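Local coordinates for protein MarR-family transcriptional regulator (Bordetella bronchiseptica, PDB 6PCO) that probably acts as a DNA-binding transcription factor of the MarR family, regulating biofilm formation, with its DNA binding regulated by 6-hydroxynicotinic acid, at residues Cys96-Val101 / Ile107-Val112. Residues are numbered along the deposited sequence; the frame is centred on the assembly and turned at random.
Sequences CSLVDV and IDQATV
Leu98 faces Val112 and Val99 faces Gln109 where the first turns of helices 98-105 and 109-121 meet, with CA atoms 7.2 Å apart for Leu98 and Val112. The join is made by side chains, and Leu98 divides its two methyls between Val112 and Gln109. Leu98 CD1 rests on Val112 CG1 at 3.4 Å, while Leu98 CD2 meets the Gln109 side chain, which crosses that of Leu98 at about a right angle and brings Gln109 OE1 within 3.3 Å of Leu98 CD2. Gln109 carries its amide along the exposed flank, beside Val99, because its CG lies opposite the backbone N (chi1 -166°) and the rest of the chain is stretched out. On the buried side Val101 CG1 touches Val112 CG1 at 3.9 Å, and the Val101 side chain also packs on Val86 of helix 81-93. Each helix start is capped locally: Ser97 OG accepts from Asp100 N while Ser97 N donates to Asp100 OD2 at 2.7 Å, a capping box, and Asp108 OD2 takes Thr111 N from above its carboxylate plane. Two capped helices joined by a short turn and packed mainly through aliphatic groups illustrate the helix-turn-helix of the MarR winged-helix fold, whose second helix, here 109-121, generally reads DNA.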
loop_
_atom_site.group_PDB
_atom_site.type_symbol
_atom_site.label_atom_id
_atom_site.label_comp_id
_atom_site.label_asym_id
_atom_site.label_seq_id
_atom_site.Cartn_x
_atom_site.Cartn_y
_atom_site.Cartn_z
ATOM N N CYS A 96 -20.926 0.899 -12.504
ATOM C CA CYS A 96 -19.615 0.315 -12.773
ATOM C C CYS A 96 -19.657 -1.204 -12.605
ATOM O O CYS A 96 -20.336 -1.711 -11.717
ATOM C CB CYS A 96 -18.571 0.843 -11.804
ATOM S SG CYS A 96 -18.210 2.600 -12.024
ATOM N N SER A 97 -18.945 -1.902 -13.494
ATOM C CA SER A 97 -18.558 -3.301 -13.303
ATOM C C SER A 97 -17.362 -3.361 -12.336
ATOM O O SER A 97 -16.706 -2.342 -12.044
ATOM C CB SER A 97 -18.224 -3.954 -14.627
ATOM O OG SER A 97 -17.073 -3.350 -15.213
ATOM N N LEU A 98 -17.079 -4.571 -11.852
ATOM C CA LEU A 98 -15.940 -4.844 -10.997
ATOM C C LEU A 98 -14.671 -4.294 -11.660
ATOM O O LEU A 98 -13.928 -3.554 -11.017
ATOM C CB LEU A 98 -15.861 -6.355 -10.749
ATOM C CG LEU A 98 -14.641 -6.872 -9.984
ATOM C CD1 LEU A 98 -14.808 -6.687 -8.482
ATOM C CD2 LEU A 98 -14.404 -8.340 -10.303
ATOM N N VAL A 99 -14.437 -4.616 -12.942
ATOM C CA VAL A 99 -13.201 -4.161 -13.609
ATOM C C VAL A 99 -13.259 -2.632 -13.779
ATOM O O VAL A 99 -12.246 -1.984 -13.628
ATOM C CB VAL A 99 -12.898 -4.889 -14.940
ATOM C CG1 VAL A 99 -12.970 -6.405 -14.785
ATOM C CG2 VAL A 99 -13.768 -4.421 -16.097
ATOM N N ASP A 100 -14.440 -2.063 -14.051
ATOM C CA ASP A 100 -14.599 -0.603 -14.097
ATOM C C ASP A 100 -14.020 0.024 -12.826
ATOM O O ASP A 100 -13.291 1.046 -12.889
ATOM C CB ASP A 100 -16.062 -0.160 -14.228
ATOM C CG ASP A 100 -16.670 -0.339 -15.609
ATOM O OD1 ASP A 100 -15.934 -0.159 -16.599
ATOM O OD2 ASP A 100 -17.882 -0.655 -15.681
ATOM N N VAL A 101 -14.341 -0.584 -11.674
ATOM C CA VAL A 101 -13.865 -0.077 -10.381
ATOM C C VAL A 101 -12.356 -0.312 -10.245
ATOM O O VAL A 101 -11.635 0.548 -9.758
ATOM C CB VAL A 101 -14.631 -0.680 -9.194
ATOM C CG1 VAL A 101 -14.050 -0.190 -7.876
ATOM C CG2 VAL A 101 -16.119 -0.361 -9.266
ATOM N N ILE A 107 -7.105 -0.208 -7.725
ATOM C CA ILE A 107 -7.105 -1.157 -6.636
ATOM C C ILE A 107 -7.285 -2.551 -7.241
ATOM O O ILE A 107 -8.071 -2.715 -8.189
ATOM C CB ILE A 107 -8.212 -0.822 -5.627
ATOM C CG1 ILE A 107 -7.945 0.531 -4.963
ATOM C CG2 ILE A 107 -8.383 -1.951 -4.619
ATOM C CD1 ILE A 107 -9.024 0.981 -4.015
ATOM N N ASP A 108 -6.560 -3.533 -6.689
ATOM C CA ASP A 108 -6.583 -4.886 -7.208
ATOM C C ASP A 108 -7.981 -5.463 -6.983
ATOM O O ASP A 108 -8.724 -5.030 -6.086
ATOM C CB ASP A 108 -5.490 -5.780 -6.615
ATOM C CG ASP A 108 -5.532 -5.915 -5.105
ATOM O OD1 ASP A 108 -4.963 -5.030 -4.424
ATOM O OD2 ASP A 108 -6.147 -6.896 -4.624
ATOM N N GLN A 109 -8.284 -6.455 -7.818
ATOM C CA GLN A 109 -9.582 -7.052 -7.976
ATOM C C GLN A 109 -10.019 -7.749 -6.685
ATOM O O GLN A 109 -11.209 -7.722 -6.335
ATOM C CB GLN A 109 -9.533 -8.042 -9.141
ATOM C CG GLN A 109 -10.903 -8.496 -9.628
ATOM C CD GLN A 109 -10.816 -8.985 -11.055
ATOM O OE1 GLN A 109 -11.585 -8.582 -11.925
ATOM N NE2 GLN A 109 -9.837 -9.837 -11.313
ATOM N N ALA A 110 -9.063 -8.384 -6.000
ATOM C CA ALA A 110 -9.356 -9.089 -4.739
ATOM C C ALA A 110 -9.818 -8.070 -3.680
ATOM O O ALA A 110 -10.852 -8.262 -3.019
ATOM C CB ALA A 110 -8.159 -9.904 -4.277
ATOM N N THR A 111 -9.059 -6.978 -3.530
ATOM C CA THR A 111 -9.437 -5.900 -2.628
ATOM C C THR A 111 -10.819 -5.344 -3.027
ATOM O O THR A 111 -11.667 -5.089 -2.146
ATOM C CB THR A 111 -8.359 -4.807 -2.585
ATOM O OG1 THR A 111 -7.080 -5.396 -2.335
ATOM C CG2 THR A 111 -8.646 -3.740 -1.550
ATOM N N VAL A 112 -11.067 -5.167 -4.336
ATOM C CA VAL A 112 -12.355 -4.589 -4.801
ATOM C C VAL A 112 -13.520 -5.511 -4.402
ATOM O O VAL A 112 -14.469 -5.036 -3.818
ATOM C CB VAL A 112 -12.375 -4.263 -6.310
ATOM C CG1 VAL A 112 -13.763 -3.873 -6.787
ATOM C CG2 VAL A 112 -11.397 -3.159 -6.668
#